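Peptidase M42 (Thaumarchaeota archaeon SCGC AB-539-E09, PDB 5DS0) is probably a metal-dependent aminopeptidase of the M42 (TET) family that assembles as a dodecamer and removes residues from the N-termini of peptides. Local coordinates at residues V228-A233 with A310-V315; R58-M63 with T205-A210; E80-F85 with D135-I140. All blocks are in the same frame, centred on the assembly; numbering follows the deposited sequence.

Interactions 1 and 2 lie about 9 Å apart, centre to centre, in the large mixed sheet of the metal-binding domain, where strands 205-211, 60-66, 232-240 and 314-322 run parallel side by side. Interaction 2 joins the first two and interaction 1 the last two. They meet where 60-66 adjoins 232-240: D231 salt-bridges R58, and the guanidinium of R60 reaches the carbonyl of V228. Interaction 3 sits about 44 Å from interaction 1 and 43 Å from interaction 2, centre to centre, in the separate antiparallel barrel. Its segments fall between those of interaction 2 in sequence, so the barrel is an insertion between strands 60-66 and 205-211, and there it meets neighbouring subunits; interaction 1 follows both.

Interaction 1. Residues V228-A233 with A310-V315; sequences VDPDVA and AGCPSV
The contact opens the parallel pairing of strands 232-240 and 314-322 in the central mixed sheet, where both enter from loops; further along 232-240 comes E237, a cobalt ligand. A233 pairs with S314. A233 N donates to P313 O at 2.9 Å, and V315 N donates to A233 O at 3.1 Å, both donors lying in the plane of the carbonyl they address. D231 O faces the P313 ring, which has no N-H to offer it.

C312 carries the side-chain part. Its SG stands anti to the backbone N (chi1 171°) and reaches across to the bend of the other segment, 3.6 Å from P230 O and 3.9 Å from P230 CG, with V232 CA and A233 CB also close. A233 CB lies 3.4 Å from S314 OG. That hydroxyl turns back to C312 O at 2.8 Å, approaching from above the carbonyl plane.

The D231 side chain sets off away from the other segment, its OD2 salt-bridged to R58 NE and hydrogen-bonded to the backbone N of R60. Thus two backbone bonds fix the register, the thiol packs against the P230-A233 backbone and the P230 ring, and the buried serine hydroxyl is satisfied within its own segment.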
ATOM      1  N   VAL C 228     -35.371 -10.725 -42.221  1.00 42.60           N
ATOM      2  CA  VAL C 228     -35.290  -9.852 -43.394  1.00 42.77           C
ATOM      3  C   VAL C 228     -34.398 -10.378 -44.523  1.00 43.84           C
ATOM      4  O   VAL C 228     -34.735 -10.184 -45.688  1.00 45.34           O
ATOM      5  CB  VAL C 228     -34.802  -8.460 -42.985  1.00 42.68           C
ATOM      6  CG1 VAL C 228     -34.580  -7.578 -44.204  1.00 42.70           C
ATOM      7  CG2 VAL C 228     -35.800  -7.814 -42.044  1.00 42.20           C
ATOM      8  N   ASP C 229     -33.288 -11.049 -44.193  1.00 43.97           N
ATOM      9  CA  ASP C 229     -32.300 -11.506 -45.201  1.00 43.43           C
ATOM     10  C   ASP C 229     -31.801 -10.315 -46.026  1.00 41.87           C
ATOM     11  O   ASP C 229     -31.989 -10.258 -47.237  1.00 41.46           O
ATOM     12  CB  ASP C 229     -32.894 -12.623 -46.108  1.00 44.68           C
ATOM     13  CG  ASP C 229     -31.846 -13.289 -47.029  1.00 45.73           C
ATOM     14  OD1 ASP C 229     -30.627 -13.134 -46.795  1.00 45.75           O
ATOM     15  OD2 ASP C 229     -32.264 -13.975 -47.997  1.00 45.70           O
ATOM     16  N   PRO C 230     -31.166  -9.347 -45.362  1.00 41.42           N
ATOM     17  CA  PRO C 230     -30.773  -8.118 -46.039  1.00 40.98           C
ATOM     18  C   PRO C 230     -29.541  -8.273 -46.921  1.00 40.93           C
ATOM     19  O   PRO C 230     -28.655  -9.086 -46.619  1.00 40.93           O
ATOM     20  CB  PRO C 230     -30.466  -7.180 -44.874  1.00 40.73           C
ATOM     21  CG  PRO C 230     -29.937  -8.086 -43.810  1.00 40.79           C
ATOM     22  CD  PRO C 230     -30.726  -9.360 -43.952  1.00 41.52           C
ATOM     23  N   ASP C 231     -29.479  -7.467 -47.978  1.00 40.81           N
ATOM     24  CA  ASP C 231     -28.323  -7.426 -48.877  1.00 41.40           C
ATOM     25  C   ASP C 231     -27.326  -6.316 -48.496  1.00 40.72           C
ATOM     26  O   ASP C 231     -26.142  -6.380 -48.854  1.00 41.71           O
ATOM     27  CB  ASP C 231     -28.794  -7.253 -50.317  1.00 42.44           C
ATOM     28  CG  ASP C 231     -29.610  -8.428 -50.801  1.00 44.17           C
ATOM     29  OD1 ASP C 231     -29.040  -9.528 -50.924  1.00 43.89           O
ATOM     30  OD2 ASP C 231     -30.837  -8.264 -51.028  1.00 46.84           O
ATOM     31  N   VAL C 232     -27.815  -5.292 -47.806  1.00 39.45           N
ATOM     32  CA  VAL C 232     -26.978  -4.232 -47.272  1.00 38.95           C
ATOM     33  C   VAL C 232     -27.683  -3.632 -46.057  1.00 39.05           C
ATOM     34  O   VAL C 232     -28.914  -3.579 -46.017  1.00 39.20           O
ATOM     35  CB  VAL C 232     -26.705  -3.144 -48.337  1.00 38.67           C
ATOM     36  CG1 VAL C 232     -27.996  -2.631 -48.925  1.00 38.63           C
ATOM     37  CG2 VAL C 232     -25.910  -1.982 -47.768  1.00 38.54           C
ATOM     38  N   ALA C 233     -26.912  -3.151 -45.084  1.00 38.37           N
ATOM     39  CA  ALA C 233     -27.496  -2.619 -43.861  1.00 37.60           C
ATOM     40  C   ALA C 233     -26.949  -1.254 -43.462  1.00 36.58           C
ATOM     41  O   ALA C 233     -25.744  -1.033 -43.469  1.00 36.54           O
ATOM     42  CB  ALA C 233     -27.289  -3.610 -42.736  1.00 37.95           C
ATOM     43  N   ALA C 310     -24.502 -15.470 -44.951  1.00 48.89           N
ATOM     44  CA  ALA C 310     -23.192 -15.450 -45.609  1.00 48.65           C
ATOM     45  C   ALA C 310     -22.489 -14.107 -45.419  1.00 47.71           C
ATOM     46  O   ALA C 310     -21.385 -13.883 -45.930  1.00 48.41           O
ATOM     47  CB  ALA C 310     -23.352 -15.753 -47.097  1.00 49.66           C
ATOM     48  N   GLY C 311     -23.130 -13.214 -44.678  1.00 47.17           N
ATOM     49  CA  GLY C 311     -22.587 -11.897 -44.435  1.00 45.46           C
ATOM     50  C   GLY C 311     -23.464 -10.863 -45.089  1.00 44.33           C
ATOM     51  O   GLY C 311     -24.238 -11.163 -46.003  1.00 45.41           O
ATOM     52  N   CYS C 312     -23.340  -9.637 -44.618  1.00 42.57           N
ATOM     53  CA  CYS C 312     -24.110  -8.536 -45.156  1.00 41.80           C
ATOM     54  C   CYS C 312     -23.296  -7.269 -44.993  1.00 39.99           C
ATOM     55  O   CYS C 312     -22.971  -6.897 -43.865  1.00 40.00           O
ATOM     56  CB  CYS C 312     -25.429  -8.413 -44.397  1.00 42.38           C
ATOM     57  SG  CYS C 312     -26.362  -6.935 -44.810  1.00 42.46           S
ATOM     58  N   PRO C 313     -22.943  -6.604 -46.099  1.00 38.93           N
ATOM     59  CA  PRO C 313     -22.195  -5.355 -45.964  1.00 38.10           C
ATOM     60  C   PRO C 313     -22.996  -4.331 -45.164  1.00 37.57           C
ATOM     61  O   PRO C 313     -24.171  -4.095 -45.443  1.00 36.79           O
ATOM     62  CB  PRO C 313     -22.007  -4.878 -47.410  1.00 38.22           C
ATOM     63  CG  PRO C 313     -22.388  -6.017 -48.266  1.00 39.10           C
ATOM     64  CD  PRO C 313     -23.341  -6.861 -47.483  1.00 39.68           C
ATOM     65  N   SER C 314     -22.356  -3.737 -44.163  1.00 37.28           N
ATOM     66  CA  SER C 314     -23.050  -2.829 -43.265  1.00 36.96           C
ATOM     67  C   SER C 314     -22.173  -1.682 -42.855  1.00 35.38           C
ATOM     68  O   SER C 314     -20.945  -1.762 -42.928  1.00 35.96           O
ATOM     69  CB  SER C 314     -23.504  -3.562 -42.001  1.00 37.37           C
ATOM     70  OG  SER C 314     -24.115  -4.795 -42.330  1.00 39.21           O
ATOM     71  N   VAL C 315     -22.823  -0.615 -42.418  1.00 34.14           N
ATOM     72  CA  VAL C 315     -22.125   0.560 -41.967  1.00 33.07           C
ATOM     73  C   VAL C 315     -22.961   1.212 -40.877  1.00 31.92           C
ATOM     74  O   VAL C 315     -24.168   1.138 -40.914  1.00 30.54           O
ATOM     75  CB  VAL C 315     -21.857   1.499 -43.165  1.00 33.34           C
ATOM     76  CG1 VAL C 315     -23.027   2.429 -43.438  1.00 33.67           C
ATOM     77  CG2 VAL C 315     -20.588   2.286 -42.951  1.00 33.80           C
TER

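Interaction 2. Residues R58-M63 with T205-A210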
ATOM      1  N   ARG C  58     -35.170  -6.995 -54.754  1.00 57.38           N
ATOM      2  CA  ARG C  58     -33.776  -6.980 -54.346  1.00 55.50           C
ATOM      3  C   ARG C  58     -33.121  -5.749 -54.985  1.00 53.12           C
ATOM      4  O   ARG C  58     -33.485  -5.397 -56.105  1.00 54.21           O
ATOM      5  CB  ARG C  58     -33.117  -8.314 -54.758  1.00 57.44           C
ATOM      6  CG  ARG C  58     -33.619  -9.470 -53.883  1.00 58.91           C
ATOM      7  CD  ARG C  58     -32.591 -10.475 -53.376  1.00 59.95           C
ATOM      8  NE  ARG C  58     -32.478 -10.453 -51.909  1.00 59.35           N
ATOM      9  CZ  ARG C  58     -33.082 -11.254 -51.025  1.00 59.32           C
ATOM     10  NH1 ARG C  58     -32.849 -11.097 -49.724  1.00 57.44           N
ATOM     11  NH2 ARG C  58     -33.906 -12.212 -51.398  1.00 60.70           N
ATOM     12  N   PRO C  59     -32.186  -5.076 -54.304  1.00 50.17           N
ATOM     13  CA  PRO C  59     -31.629  -5.474 -53.005  1.00 48.86           C
ATOM     14  C   PRO C  59     -32.492  -5.063 -51.830  1.00 47.06           C
ATOM     15  O   PRO C  59     -33.245  -4.094 -51.921  1.00 47.90           O
ATOM     16  CB  PRO C  59     -30.312  -4.703 -52.946  1.00 48.26           C
ATOM     17  CG  PRO C  59     -30.579  -3.468 -53.740  1.00 48.12           C
ATOM     18  CD  PRO C  59     -31.592  -3.821 -54.796  1.00 49.42           C
ATOM     19  N   ARG C  60     -32.385  -5.808 -50.739  1.00 46.14           N
ATOM     20  CA  ARG C  60     -33.064  -5.458 -49.502  1.00 45.43           C
ATOM     21  C   ARG C  60     -32.139  -4.619 -48.623  1.00 43.74           C
ATOM     22  O   ARG C  60     -31.059  -5.074 -48.234  1.00 42.89           O
ATOM     23  CB  ARG C  60     -33.485  -6.714 -48.750  1.00 46.68           C
ATOM     24  CG  ARG C  60     -34.471  -7.574 -49.501  1.00 48.64           C
ATOM     25  CD  ARG C  60     -34.953  -8.728 -48.641  1.00 50.30           C
ATOM     26  NE  ARG C  60     -35.860  -9.608 -49.380  1.00 52.67           N
ATOM     27  CZ  ARG C  60     -36.480 -10.666 -48.864  1.00 53.91           C
ATOM     28  NH1 ARG C  60     -36.318 -11.002 -47.589  1.00 53.81           N
ATOM     29  NH2 ARG C  60     -37.282 -11.395 -49.628  1.00 55.59           N
ATOM     30  N   ILE C  61     -32.571  -3.390 -48.338  1.00 42.59           N
ATOM     31  CA  ILE C  61     -31.851  -2.483 -47.445  1.00 42.05           C
ATOM     32  C   ILE C  61     -32.461  -2.578 -46.053  1.00 41.65           C
ATOM     33  O   ILE C  61     -33.647  -2.327 -45.878  1.00 41.06           O
ATOM     34  CB  ILE C  61     -31.976  -0.992 -47.845  1.00 41.69           C
ATOM     35  CG1 ILE C  61     -31.886  -0.771 -49.353  1.00 42.46           C
ATOM     36  CG2 ILE C  61     -30.915  -0.176 -47.147  1.00 41.26           C
ATOM     37  CD1 ILE C  61     -30.619  -1.262 -49.986  1.00 42.92           C
ATOM     38  N   LEU C  62     -31.648  -2.911 -45.064  1.00 41.83           N
ATOM     39  CA  LEU C  62     -32.107  -2.917 -43.685  1.00 41.20           C
ATOM     40  C   LEU C  62     -31.578  -1.683 -42.968  1.00 41.09           C
ATOM     41  O   LEU C  62     -30.360  -1.501 -42.884  1.00 41.31           O
ATOM     42  CB  LEU C  62     -31.637  -4.184 -42.971  1.00 41.01           C
ATOM     43  CG  LEU C  62     -31.916  -4.275 -41.469  1.00 40.35           C
ATOM     44  CD1 LEU C  62     -33.368  -3.993 -41.141  1.00 40.51           C
ATOM     45  CD2 LEU C  62     -31.530  -5.643 -40.943  1.00 40.87           C
HETATM   46  N   MSE C  63     -32.483  -0.843 -42.476  1.00 48.43           N
HETATM   47  CA  MSE C  63     -32.120   0.223 -41.566  1.00 48.77           C
HETATM   48  C   MSE C  63     -32.597  -0.148 -40.205  1.00 47.41           C
HETATM   49  O   MSE C  63     -33.744  -0.545 -40.040  1.00 49.60           O
HETATM   50  CB  MSE C  63     -32.803   1.515 -41.908  1.00 51.54           C
HETATM   51  CG  MSE C  63     -32.289   2.118 -43.199  1.00 55.94           C
HETATM   52 SE   MSE C  63     -32.853   4.009 -43.211  0.85 62.33          SE
HETATM   53  CE  MSE C  63     -34.760   3.775 -43.648  1.00 62.45           C
ATOM     54  N   THR C 205     -35.974  -2.440 -51.994  1.00 43.83           N
ATOM     55  CA  THR C 205     -36.968  -2.558 -50.933  1.00 43.17           C
ATOM     56  C   THR C 205     -36.287  -2.201 -49.617  1.00 42.07           C
ATOM     57  O   THR C 205     -35.207  -2.698 -49.310  1.00 40.53           O
ATOM     58  CB  THR C 205     -37.571  -3.977 -50.886  1.00 42.80           C
ATOM     59  OG1 THR C 205     -38.286  -4.228 -52.106  1.00 43.08           O
ATOM     60  CG2 THR C 205     -38.521  -4.121 -49.720  1.00 42.62           C
ATOM     61  N   VAL C 206     -36.934  -1.330 -48.854  1.00 42.21           N
ATOM     62  CA  VAL C 206     -36.371  -0.803 -47.626  1.00 42.03           C
ATOM     63  C   VAL C 206     -37.070  -1.405 -46.421  1.00 41.70           C
ATOM     64  O   VAL C 206     -38.277  -1.289 -46.288  1.00 42.13           O
ATOM     65  CB  VAL C 206     -36.509   0.728 -47.590  1.00 41.85           C
ATOM     66  CG1 VAL C 206     -36.103   1.281 -46.236  1.00 42.07           C
ATOM     67  CG2 VAL C 206     -35.661   1.357 -48.683  1.00 41.90           C
ATOM     68  N   TYR C 207     -36.295  -2.013 -45.531  1.00 41.37           N
ATOM     69  CA  TYR C 207     -36.818  -2.544 -44.287  1.00 41.83           C
ATOM     70  C   TYR C 207     -36.339  -1.634 -43.152  1.00 40.99           C
ATOM     71  O   TYR C 207     -35.176  -1.652 -42.782  1.00 41.54           O
ATOM     72  CB  TYR C 207     -36.326  -3.969 -44.054  1.00 42.08           C
ATOM     73  CG  TYR C 207     -36.861  -4.987 -45.037  1.00 43.82           C
ATOM     74  CD1 TYR C 207     -36.447  -4.995 -46.370  1.00 44.28           C
ATOM     75  CD2 TYR C 207     -37.769  -5.975 -44.627  1.00 44.78           C
ATOM     76  CE1 TYR C 207     -36.929  -5.944 -47.269  1.00 45.20           C
ATOM     77  CE2 TYR C 207     -38.262  -6.919 -45.518  1.00 45.04           C
ATOM     78  CZ  TYR C 207     -37.838  -6.901 -46.837  1.00 45.47           C
ATOM     79  OH  TYR C 207     -38.313  -7.847 -47.720  1.00 46.81           O
ATOM     80  N   GLY C 208     -37.248  -0.834 -42.611  1.00 39.62           N
ATOM     81  CA  GLY C 208     -36.923   0.065 -41.514  1.00 38.17           C
ATOM     82  C   GLY C 208     -37.309  -0.574 -40.206  1.00 36.15           C
ATOM     83  O   GLY C 208     -38.482  -0.719 -39.903  1.00 35.63           O
ATOM     84  N   SER C 209     -36.320  -0.904 -39.402  1.00 35.25           N
ATOM     85  CA  SER C 209     -36.559  -1.754 -38.263  1.00 35.15           C
ATOM     86  C   SER C 209     -36.282  -1.095 -36.915  1.00 34.29           C
ATOM     87  O   SER C 209     -35.219  -0.551 -36.681  1.00 33.54           O
ATOM     88  CB  SER C 209     -35.726  -3.014 -38.406  1.00 35.27           C
ATOM     89  OG  SER C 209     -36.160  -3.969 -37.475  1.00 35.59           O
ATOM     90  N   ALA C 210     -37.267  -1.176 -36.031  1.00 34.47           N
ATOM     91  CA  ALA C 210     -37.134  -0.721 -34.654  1.00 34.69           C
ATOM     92  C   ALA C 210     -36.813  -1.912 -33.752  1.00 34.76           C
ATOM     93  O   ALA C 210     -37.710  -2.555 -33.204  1.00 35.21           O
ATOM     94  CB  ALA C 210     -38.418  -0.046 -34.213  1.00 35.20           C
TER
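At the apolar centre, the selenomethionine M63 bends at its last torsion (chi3 -76°) and lays CE against CG1 of V206 at 3.8 Å, the two side chains crossing obliquely. I61 stands on this same sheet face and meets V206 more loosely, with its CG1 beside V206 CG2. G208, paired with M63, adds no side chain here. On the other face L62, with CG anti to the backbone N (chi1 174°), swings CD1 toward the neighbouring strand, where it lies beside Y207 O and 3.7 Å from S209 CB.

Between these faces the backbones run parallel, with R60 opposite T205 and M63 opposite G208. Five N-H...O bonds alternate in direction from T205 N to P59 O, at 3.2 Å, through to S209 N and M63 O, at 2.7 Å; the central one, Y207 N to I61 O, is nearly straight and lies almost along the C=O axis.

The polar edge is R60 with Y207. The extended arginine chain crosses the ring obliquely, CG and CD both 3.7 Å from Y207 CE1. Y207 OH then sits over one face of the guanidinium, 3.4 Å from R60 NE but badly angled for a hydrogen bond, while NH2 of R58 lies over the opposite face. R60 NH1 is spent on V228 O, and S209 OG on T50. Y207 thus touches the arginine with its hydroxyl over the guanidinium plane and with CE1 against the methylenes, not through a hydrogen bond; R60 NH1 ties this strand to the end of helix 219-228.

Interaction 3. Residues E80-F85 with D135-I140; sequences EGYLTF and DMFIDI
Strands 82-88 and 137-139 are antiparallel neighbours in the six-stranded barrel and pair here. Backbone bonds come first: L83 and I138 form a hydrogen-bonded pair, L83 N giving to I138 O at 2.9 Å and I138 N giving back to L83 O, the second less sure because L83 O is crowded in the model.

Apolar contacts occupy the face that carries L83 and I138. Their CB atoms are 4.1 Å apart, and L83 CD1 crosses to I140 CG2 at 3.9 Å. F85 CG takes the crowded place between backbone N and carbonyl carbon (chi1 60°), which brings CD2 against I138 CD1 and puts CZ 3.9 Å from M136 CB. F72 meets the F85 ring edge-to-face.

Aromatic and polar groups share the other face. The rings of Y82 and F137 approach obliquely, centroids 5.4 Å apart and planes at 72°. D139 lies alongside Y82, pointing the same way, with its carboxylate turned 48° from the ring. Replacing Y82, an alanine here would remove the ring that touches F137 through CD2 and D139 through CE2 and would probably leave the carboxylate less firmly placed for its partners in a neighbouring subunit. Those partners are R322, in a salt bridge to OD1, and H323, hydrogen-bonded to OD2; OD1 also accepts from G141 N. To the tyrosine the closest approach is not a hydrogen bond: Y82 CE2 lies 3.4 Å from D139 CG, the carboxylate carbon.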
ATOM      1  N   GLU C  80     -38.195  -3.175   4.849  1.00 59.58           N
ATOM      2  CA  GLU C  80     -38.509  -1.776   5.170  1.00 60.27           C
ATOM      3  C   GLU C  80     -39.235  -1.019   4.052  1.00 56.71           C
ATOM      4  O   GLU C  80     -39.589   0.142   4.243  1.00 56.89           O
ATOM      5  CB  GLU C  80     -37.238  -0.995   5.557  1.00 62.97           C
ATOM      6  CG  GLU C  80     -36.377  -1.638   6.644  1.00 66.14           C
ATOM      7  CD  GLU C  80     -35.335  -2.616   6.099  1.00 69.92           C
ATOM      8  OE1 GLU C  80     -35.539  -3.182   4.994  1.00 69.54           O
ATOM      9  OE2 GLU C  80     -34.295  -2.816   6.777  1.00 73.13           O
ATOM     10  N   GLY C  81     -39.445  -1.650   2.901  1.00 53.62           N
ATOM     11  CA  GLY C  81     -40.207  -1.030   1.804  1.00 52.31           C
ATOM     12  C   GLY C  81     -39.384  -0.384   0.705  1.00 50.16           C
ATOM     13  O   GLY C  81     -39.847   0.526  -0.003  1.00 51.26           O
ATOM     14  N   TYR C  82     -38.153  -0.849   0.570  1.00 49.38           N
ATOM     15  CA  TYR C  82     -37.239  -0.349  -0.436  1.00 49.35           C
ATOM     16  C   TYR C  82     -37.096  -1.429  -1.473  1.00 46.13           C
ATOM     17  O   TYR C  82     -37.280  -2.599  -1.178  1.00 45.47           O
ATOM     18  CB  TYR C  82     -35.887  -0.020   0.191  1.00 51.33           C
ATOM     19  CG  TYR C  82     -35.931   1.257   0.994  1.00 57.26           C
ATOM     20  CD1 TYR C  82     -36.451   1.284   2.284  1.00 59.48           C
ATOM     21  CD2 TYR C  82     -35.470   2.463   0.447  1.00 62.13           C
ATOM     22  CE1 TYR C  82     -36.502   2.467   3.011  1.00 62.12           C
ATOM     23  CE2 TYR C  82     -35.505   3.651   1.169  1.00 62.79           C
ATOM     24  CZ  TYR C  82     -36.023   3.651   2.447  1.00 64.46           C
ATOM     25  OH  TYR C  82     -36.049   4.839   3.146  1.00 67.07           O
ATOM     26  N   LEU C  83     -36.762  -1.036  -2.688  1.00 43.18           N
ATOM     27  CA  LEU C  83     -36.573  -1.995  -3.745  1.00 41.72           C
ATOM     28  C   LEU C  83     -35.098  -2.123  -4.028  1.00 39.98           C
ATOM     29  O   LEU C  83     -34.409  -1.129  -4.058  1.00 39.51           O
ATOM     30  CB  LEU C  83     -37.274  -1.522  -5.011  1.00 41.70           C
ATOM     31  CG  LEU C  83     -38.688  -0.970  -4.820  1.00 41.84           C
ATOM     32  CD1 LEU C  83     -39.282  -0.531  -6.147  1.00 41.41           C
ATOM     33  CD2 LEU C  83     -39.619  -1.964  -4.146  1.00 42.89           C
ATOM     34  N   THR C  84     -34.619  -3.337  -4.250  1.00 38.77           N
ATOM     35  CA  THR C  84     -33.305  -3.533  -4.857  1.00 37.77           C
ATOM     36  C   THR C  84     -33.550  -3.722  -6.343  1.00 36.49           C
ATOM     37  O   THR C  84     -34.657  -4.044  -6.758  1.00 36.07           O
ATOM     38  CB  THR C  84     -32.584  -4.767  -4.305  1.00 38.27           C
ATOM     39  OG1 THR C  84     -33.391  -5.934  -4.532  1.00 39.18           O
ATOM     40  CG2 THR C  84     -32.338  -4.609  -2.817  1.00 38.32           C
ATOM     41  N   PHE C  85     -32.521  -3.516  -7.153  1.00 35.29           N
ATOM     42  CA  PHE C  85     -32.689  -3.609  -8.598  1.00 34.01           C
ATOM     43  C   PHE C  85     -31.446  -4.161  -9.282  1.00 33.49           C
ATOM     44  O   PHE C  85     -30.350  -4.001  -8.776  1.00 33.13           O
ATOM     45  CB  PHE C  85     -33.016  -2.226  -9.171  1.00 33.17           C
ATOM     46  CG  PHE C  85     -31.950  -1.198  -8.924  1.00 32.68           C
ATOM     47  CD1 PHE C  85     -30.878  -1.061  -9.797  1.00 33.04           C
ATOM     48  CD2 PHE C  85     -32.012  -0.381  -7.831  1.00 32.61           C
ATOM     49  CE1 PHE C  85     -29.886  -0.126  -9.565  1.00 32.94           C
ATOM     50  CE2 PHE C  85     -31.031   0.564  -7.591  1.00 32.74           C
ATOM     51  CZ  PHE C  85     -29.962   0.693  -8.457  1.00 32.78           C
ATOM     52  N   ASP C 135     -25.114  -1.912  -3.971  1.00 47.77           N
ATOM     53  CA  ASP C 135     -25.483  -1.377  -2.645  1.00 48.51           C
ATOM     54  C   ASP C 135     -26.489  -0.236  -2.693  1.00 45.94           C
ATOM     55  O   ASP C 135     -26.680   0.454  -1.687  1.00 44.15           O
ATOM     56  CB  ASP C 135     -24.245  -0.866  -1.901  1.00 50.50           C
ATOM     57  CG  ASP C 135     -23.158  -1.923  -1.770  1.00 54.14           C
ATOM     58  OD1 ASP C 135     -23.487  -3.112  -1.552  1.00 56.69           O
ATOM     59  OD2 ASP C 135     -21.967  -1.555  -1.895  1.00 55.62           O
HETATM   60  N   MSE C 136     -27.115  -0.017  -3.848  1.00 43.46           N
HETATM   61  CA  MSE C 136     -28.130   1.026  -3.969  1.00 42.10           C
HETATM   62  C   MSE C 136     -29.487   0.394  -3.907  1.00 41.75           C
HETATM   63  O   MSE C 136     -29.614  -0.824  -3.979  1.00 41.71           O
HETATM   64  CB  MSE C 136     -27.987   1.751  -5.295  1.00 40.95           C
HETATM   65  CG  MSE C 136     -26.701   2.550  -5.359  1.00 40.42           C
HETATM   66 SE   MSE C 136     -26.583   3.488  -7.096  0.76 40.21          SE
HETATM   67  CE  MSE C 136     -24.677   3.971  -6.964  1.00 39.72           C
ATOM     68  N   PHE C 137     -30.518   1.215  -3.746  1.00 40.89           N
ATOM     69  CA  PHE C 137     -31.890   0.746  -3.862  1.00 41.62           C
ATOM     70  C   PHE C 137     -32.772   1.891  -4.262  1.00 40.38           C
ATOM     71  O   PHE C 137     -32.320   3.016  -4.389  1.00 41.29           O
ATOM     72  CB  PHE C 137     -32.390   0.124  -2.558  1.00 43.83           C
ATOM     73  CG  PHE C 137     -31.773   0.711  -1.382  1.00 45.82           C
ATOM     74  CD1 PHE C 137     -32.165   1.967  -0.970  1.00 46.78           C
ATOM     75  CD2 PHE C 137     -30.748   0.040  -0.716  1.00 48.78           C
ATOM     76  CE1 PHE C 137     -31.562   2.570   0.114  1.00 49.47           C
ATOM     77  CE2 PHE C 137     -30.120   0.631   0.367  1.00 50.87           C
ATOM     78  CZ  PHE C 137     -30.532   1.905   0.786  1.00 51.40           C
ATOM     79  N   ILE C 138     -34.044   1.590  -4.453  1.00 39.28           N
ATOM     80  CA  ILE C 138     -35.003   2.560  -4.888  1.00 37.30           C
ATOM     81  C   ILE C 138     -35.971   2.787  -3.760  1.00 37.52           C
ATOM     82  O   ILE C 138     -36.542   1.846  -3.202  1.00 38.07           O
ATOM     83  CB  ILE C 138     -35.704   2.076  -6.163  1.00 36.52           C
ATOM     84  CG1 ILE C 138     -34.707   2.138  -7.318  1.00 36.00           C
ATOM     85  CG2 ILE C 138     -36.911   2.927  -6.499  1.00 35.95           C
ATOM     86  CD1 ILE C 138     -35.013   1.163  -8.414  1.00 35.99           C
ATOM     87  N   ASP C 139     -36.157   4.061  -3.452  1.00 37.43           N
ATOM     88  CA  ASP C 139     -37.057   4.505  -2.419  1.00 37.68           C
ATOM     89  C   ASP C 139     -38.308   4.973  -3.105  1.00 37.32           C
ATOM     90  O   ASP C 139     -38.262   5.895  -3.913  1.00 36.52           O
ATOM     91  CB  ASP C 139     -36.420   5.660  -1.656  1.00 38.11           C
ATOM     92  CG  ASP C 139     -37.253   6.123  -0.484  1.00 39.36           C
ATOM     93  OD1 ASP C 139     -38.415   5.681  -0.335  1.00 41.62           O
ATOM     94  OD2 ASP C 139     -36.740   6.935   0.310  1.00 39.56           O
ATOM     95  N   ILE C 140     -39.435   4.353  -2.766  1.00 37.83           N
ATOM     96  CA  ILE C 140     -40.721   4.732  -3.359  1.00 37.83           C
ATOM     97  C   ILE C 140     -41.655   5.377  -2.332  1.00 38.45           C
ATOM     98  O   ILE C 140     -42.855   5.502  -2.581  1.00 38.79           O
ATOM     99  CB  ILE C 140     -41.420   3.535  -4.032  1.00 37.45           C
ATOM    100  CG1 ILE C 140     -41.666   2.417  -3.017  1.00 38.32           C
ATOM    101  CG2 ILE C 140     -40.574   3.016  -5.174  1.00 36.64           C
ATOM    102  CD1 ILE C 140     -42.658   1.373  -3.478  1.00 38.15           C
TER